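Local coordinates for protein carbonic anhydrase (PDB 4O1J) that probably catalyses the reversible hydration of carbon dioxide to hydrogencarbonate, as a zinc-dependent beta-class carbonic anhydrase with one metal ion per subunit, at residues Gly111-Gly116 against Phe196-Gly201; Ile107-His112 against Ala169-Leu174. All coordinates share one frame; numbering follows the deposited sequence.

Overall arrangement
From the N-terminal helix 16-35 the chain enters the sheet at strand 51-56, which brings C56 to the zinc, and reaches the central strand 106-112 by way of strand 74-79 and helix 89-100. Both contacts start on that strand and share G111 and H112. The chain then runs through mostly helical structure. Contact 2 closes first, after 56 intervening residues, by laying helix 155-176 on the strand. Contact 1 closes later, after 79, when strand 190-197 pairs beside it, so the two loops cross, neither lying wholly within the other. C110 SG and F196 CB pack where the contacts adjoin. Together they join helix 155-176, strand 190-197 and the zinc site through strand 106-112.

Contact 1 of 2, residues Gly111-Gly116 against Phe196-Gly201; sequences GHSACG and FDIGCG. With ZN (zinc ion), chain C.
F196 N gives a nearly straight hydrogen bond to G111 O (2.8 Å, 171° at the hydrogen), in the plane of that carbonyl, where strands 106-112 and 190-197 pair in parallel, H112 opposite F196. The carbonyl of the same residue, F196 O, meets two groups: S113 N donates a hydrogen bond to it (3.2 Å), and the CA-H of H112 makes a further contact (CA to O, 3.2 Å). Past this bridge the side chain of S113 takes over from the backbone. Its OG sits between the backbone N and the carbonyl carbon (chi1 51°), facing the turn that follows strand 190-197, and accepts the hydrogen bond of I198 N at 2.9 Å. An alanine in place of S113 would probably leave I198 N without this acceptor and the turn less firmly fixed to the zinc loop. I198 lies alongside H112, both side chains pointing the same way; its CD1 reaches ND1 of the imidazole at 3.6 Å and S113 O at 3.4 Å. The CB of H112 meets the edge of the F196 ring near CD2. At the far side of the imidazole NE2 binds zinc (2.3 Å), and C115 SG, at the N-cap of helix 116-122, binds it too (2.4 Å); C56 supplies the third protein ligand. C115 CB rests over one face of the H112 ring, offset toward the rim. Nearby, I198 also packs on L43 of the second subunit. ND1 of H112 is modelled as hydrogen-bonded to S113 O, at a length too short to be trusted. The sound bonds, the parallel pairing and I198 N to S113 OG, hold the turn after F196 against the segment that carries H112 and C115.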
loop_
_atom_site.group_PDB
_atom_site.type_symbol
_atom_site.label_atom_id
_atom_site.label_comp_id
_atom_site.label_asym_id
_atom_site.label_seq_id
_atom_site.Cartn_x
_atom_site.Cartn_y
_atom_site.Cartn_z
ATOM N N GLY A 111 -5.849 6.903 -20.170
ATOM C CA GLY A 111 -4.784 7.873 -20.005
ATOM C C GLY A 111 -5.161 9.132 -20.747
ATOM O O GLY A 111 -6.125 9.114 -21.502
ATOM N N HIS A 112 -4.421 10.218 -20.533
ATOM C CA HIS A 112 -4.740 11.479 -21.187
ATOM C C HIS A 112 -3.512 12.343 -21.462
ATOM O O HIS A 112 -2.429 12.110 -20.924
ATOM C CB HIS A 112 -5.724 12.284 -20.345
ATOM C CG HIS A 112 -5.103 12.919 -19.141
ATOM N ND1 HIS A 112 -4.576 14.193 -19.161
ATOM C CD2 HIS A 112 -4.932 12.463 -17.878
ATOM C CE1 HIS A 112 -4.104 14.492 -17.966
ATOM N NE2 HIS A 112 -4.307 13.458 -17.168
ATOM N N SER A 113 -3.713 13.350 -22.307
ATOM C CA SER A 113 -2.680 14.310 -22.669
ATOM C C SER A 113 -2.482 15.371 -21.582
ATOM O O SER A 113 -3.393 15.651 -20.804
ATOM C CB SER A 113 -3.035 14.971 -24.003
ATOM O OG SER A 113 -4.358 15.487 -23.988
ATOM N N ALA A 114 -1.288 15.959 -21.549
ATOM C CA ALA A 114 -0.909 16.962 -20.548
ATOM C C ALA A 114 -1.000 16.392 -19.133
ATOM O O ALA A 114 -1.407 17.084 -18.199
ATOM C CB ALA A 114 -1.766 18.217 -20.676
ATOM N N CYS A 115 -0.617 15.126 -18.984
ATOM C CA CYS A 115 -0.603 14.481 -17.685
ATOM C C CYS A 115 0.604 14.947 -16.874
ATOM O O CYS A 115 1.755 14.802 -17.302
ATOM C CB CYS A 115 -0.587 12.960 -17.842
ATOM S SG CYS A 115 -0.940 12.036 -16.330
ATOM N N GLY A 116 0.330 15.492 -15.695
ATOM C CA GLY A 116 1.367 16.021 -14.833
ATOM C C GLY A 116 2.271 14.938 -14.285
ATOM O O GLY A 116 3.470 15.158 -14.123
ATOM N N PHE A 196 -7.660 9.896 -23.750
ATOM C CA PHE A 196 -8.447 11.110 -23.802
ATOM C C PHE A 196 -7.547 12.270 -24.177
ATOM O O PHE A 196 -6.686 12.684 -23.395
ATOM C CB PHE A 196 -9.110 11.361 -22.450
ATOM C CG PHE A 196 -9.801 12.690 -22.341
ATOM C CD1 PHE A 196 -10.880 12.998 -23.165
ATOM C CD2 PHE A 196 -9.384 13.625 -21.405
ATOM C CE1 PHE A 196 -11.528 14.215 -23.060
ATOM C CE2 PHE A 196 -10.022 14.842 -21.294
ATOM C CZ PHE A 196 -11.099 15.140 -22.124
ATOM N N ASP A 197 -7.758 12.806 -25.373
ATOM C CA ASP A 197 -6.960 13.919 -25.835
ATOM C C ASP A 197 -7.699 15.219 -25.534
ATOM O O ASP A 197 -8.694 15.542 -26.177
ATOM C CB ASP A 197 -6.668 13.772 -27.320
ATOM C CG ASP A 197 -5.297 14.275 -27.681
ATOM O OD1 ASP A 197 -5.149 15.507 -27.843
ATOM O OD2 ASP A 197 -4.367 13.436 -27.786
ATOM N N ILE A 198 -7.202 15.963 -24.554
ATOM C CA ILE A 198 -7.909 17.126 -24.022
ATOM C C ILE A 198 -8.091 18.243 -25.047
ATOM O O ILE A 198 -9.125 18.913 -25.067
ATOM C CB ILE A 198 -7.183 17.681 -22.779
ATOM C CG1 ILE A 198 -7.049 16.578 -21.726
ATOM C CG2 ILE A 198 -7.924 18.873 -22.198
ATOM C CD1 ILE A 198 -6.437 17.031 -20.433
ATOM N N GLY A 199 -7.097 18.426 -25.910
ATOM C CA GLY A 199 -7.175 19.430 -26.955
ATOM C C GLY A 199 -8.405 19.341 -27.843
ATOM O O GLY A 199 -8.977 20.368 -28.212
ATOM N N CYS A 200 -8.827 18.127 -28.189
ATOM C CA CYS A 200 -10.007 17.973 -29.040
ATOM C C CYS A 200 -11.189 17.373 -28.280
ATOM O O CYS A 200 -12.294 17.284 -28.812
ATOM C CB CYS A 200 -9.683 17.129 -30.283
ATOM S SG CYS A 200 -9.082 15.446 -30.007
ATOM N N GLY A 201 -10.950 16.973 -27.033
ATOM C CA GLY A 201 -11.992 16.434 -26.176
ATOM C C GLY A 201 -12.468 15.044 -26.555
ATOM O O GLY A 201 -13.493 14.575 -26.051
HETATM ZN ZN ZN C . -2.846 13.109 -15.451
#

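Contact 2 of 2, residues Ile107-His112 against Ala169-Leu174; sequences IVLCGH and AGIKVL. With ZN (zinc ion), chain C.
In the helix layer covering one face of the central sheet, L109 and I107 of strand 106-112 meet G170, I171 and L174 of helix 155-176. L109 does most of the touching. Its CG is anti to the backbone N (chi1 179°), and its CD2 branch reaches the helix backbone, 3.6 Å from I171 N and equally near to G170 C. G170 has no side chain to stand between this methyl and the helix. The CB of I171 does not point at the strand, but chi2 of -67° turns CD1 back, and that methyl lies 3.8 Å from L109 CB. L174 CD1 reaches the same CB at 4.0 Å, so two branches from successive turns of the helix close on one carbon. This is the packing of a beta-alpha-beta crossover: helix 155-176 runs nearly antiparallel to strand 106-112 (160° between the short axes, 9.3 Å at closest approach), and the chain afterwards returns as strand 190-197, parallel and adjacent to the first. At the start of the strand segment I107 and L174 cross obliquely, with I107 CG2 4.1 Å from L174 CD1. The layer continues on helix 89-100, where V99 packs on I107 and I95 on L174, while I171 leans on V191 of the neighbouring strand. No hydrogen bond crosses between the two segments; aliphatic side chains and, at G170 and I171, helix backbone make the contact. V108 points away from helix 155-176 and packs on V194 and on F18 of the second subunit, while the C-terminal end of the same strand carries the zinc ligand H112.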
loop_
_atom_site.group_PDB
_atom_site.type_symbol
_atom_site.label_atom_id
_atom_site.label_comp_id
_atom_site.label_asym_id
_atom_site.label_seq_id
_atom_site.Cartn_x
_atom_site.Cartn_y
_atom_site.Cartn_z
ATOM N N ILE A 107 -13.918 -2.759 -18.484
ATOM C CA ILE A 107 -12.920 -2.045 -17.699
ATOM C C ILE A 107 -12.137 -1.134 -18.623
ATOM O O ILE A 107 -11.492 -1.590 -19.555
ATOM C CB ILE A 107 -11.953 -3.008 -16.957
ATOM C CG1 ILE A 107 -12.719 -3.814 -15.904
ATOM C CG2 ILE A 107 -10.812 -2.238 -16.301
ATOM C CD1 ILE A 107 -11.915 -4.891 -15.254
ATOM N N VAL A 108 -12.208 0.161 -18.352
ATOM C CA VAL A 108 -11.605 1.180 -19.194
ATOM C C VAL A 108 -10.440 1.863 -18.497
ATOM O O VAL A 108 -10.632 2.636 -17.556
ATOM C CB VAL A 108 -12.634 2.261 -19.595
ATOM C CG1 VAL A 108 -11.992 3.289 -20.505
ATOM C CG2 VAL A 108 -13.842 1.627 -20.258
ATOM N N LEU A 109 -9.226 1.571 -18.944
ATOM C CA LEU A 109 -8.073 2.280 -18.412
ATOM C C LEU A 109 -7.817 3.474 -19.309
ATOM O O LEU A 109 -7.439 3.321 -20.476
ATOM C CB LEU A 109 -6.839 1.379 -18.333
ATOM C CG LEU A 109 -5.603 2.102 -17.798
ATOM C CD1 LEU A 109 -5.855 2.667 -16.404
ATOM C CD2 LEU A 109 -4.409 1.178 -17.799
ATOM N N CYS A 110 -8.028 4.666 -18.763
ATOM C CA CYS A 110 -7.946 5.861 -19.584
ATOM C C CYS A 110 -6.769 6.739 -19.223
ATOM O O CYS A 110 -6.720 7.295 -18.131
ATOM C CB CYS A 110 -9.228 6.676 -19.468
ATOM S SG CYS A 110 -9.216 8.188 -20.465
ATOM N N GLY A 111 -5.849 6.903 -20.170
ATOM C CA GLY A 111 -4.784 7.873 -20.005
ATOM C C GLY A 111 -5.161 9.132 -20.747
ATOM O O GLY A 111 -6.125 9.114 -21.502
ATOM N N HIS A 112 -4.421 10.218 -20.533
ATOM C CA HIS A 112 -4.740 11.479 -21.187
ATOM C C HIS A 112 -3.512 12.343 -21.462
ATOM O O HIS A 112 -2.429 12.110 -20.924
ATOM C CB HIS A 112 -5.724 12.284 -20.345
ATOM C CG HIS A 112 -5.103 12.919 -19.141
ATOM N ND1 HIS A 112 -4.576 14.193 -19.161
ATOM C CD2 HIS A 112 -4.932 12.463 -17.878
ATOM C CE1 HIS A 112 -4.104 14.492 -17.966
ATOM N NE2 HIS A 112 -4.307 13.458 -17.168
ATOM N N ALA A 169 1.004 -0.396 -20.229
ATOM C CA ALA A 169 1.562 -1.165 -19.120
ATOM C C ALA A 169 0.465 -1.508 -18.113
ATOM O O ALA A 169 0.370 -2.656 -17.621
ATOM C CB ALA A 169 2.689 -0.391 -18.445
ATOM N N GLY A 170 -0.385 -0.521 -17.836
ATOM C CA GLY A 170 -1.452 -0.720 -16.878
ATOM C C GLY A 170 -2.421 -1.782 -17.368
ATOM O O GLY A 170 -2.932 -2.584 -16.581
ATOM N N ILE A 171 -2.656 -1.798 -18.679
ATOM C CA ILE A 171 -3.495 -2.824 -19.278
ATOM C C ILE A 171 -2.879 -4.197 -19.033
ATOM O O ILE A 171 -3.579 -5.107 -18.596
ATOM C CB ILE A 171 -3.691 -2.603 -20.790
ATOM C CG1 ILE A 171 -4.614 -1.408 -21.039
ATOM C CG2 ILE A 171 -4.297 -3.839 -21.433
ATOM C CD1 ILE A 171 -6.037 -1.626 -20.580
ATOM N N LYS A 172 -1.573 -4.340 -19.277
ATOM C CA LYS A 172 -0.908 -5.630 -19.017
ATOM C C LYS A 172 -1.128 -6.107 -17.572
ATOM O O LYS A 172 -1.487 -7.281 -17.327
ATOM C CB LYS A 172 0.590 -5.529 -19.314
ATOM C CG LYS A 172 0.892 -5.338 -20.797
ATOM C CD LYS A 172 2.371 -5.117 -21.043
ATOM C CE LYS A 172 2.629 -4.690 -22.479
ATOM N NZ LYS A 172 4.060 -4.342 -22.710
ATOM N N VAL A 173 -0.962 -5.182 -16.625
ATOM C CA VAL A 173 -1.192 -5.502 -15.216
ATOM C C VAL A 173 -2.642 -5.945 -14.946
ATOM O O VAL A 173 -2.871 -6.952 -14.263
ATOM C CB VAL A 173 -0.859 -4.306 -14.302
ATOM C CG1 VAL A 173 -1.219 -4.621 -12.852
ATOM C CG2 VAL A 173 0.612 -3.944 -14.421
ATOM N N LEU A 174 -3.608 -5.204 -15.491
ATOM C CA LEU A 174 -5.026 -5.557 -15.369
ATOM C C LEU A 174 -5.327 -6.949 -15.944
ATOM O O LEU A 174 -6.153 -7.704 -15.410
ATOM C CB LEU A 174 -5.898 -4.515 -16.084
ATOM C CG LEU A 174 -5.966 -3.101 -15.501
ATOM C CD1 LEU A 174 -6.731 -2.166 -16.417
ATOM C CD2 LEU A 174 -6.609 -3.135 -14.131
HETATM ZN ZN ZN C . -2.846 13.109 -15.451
#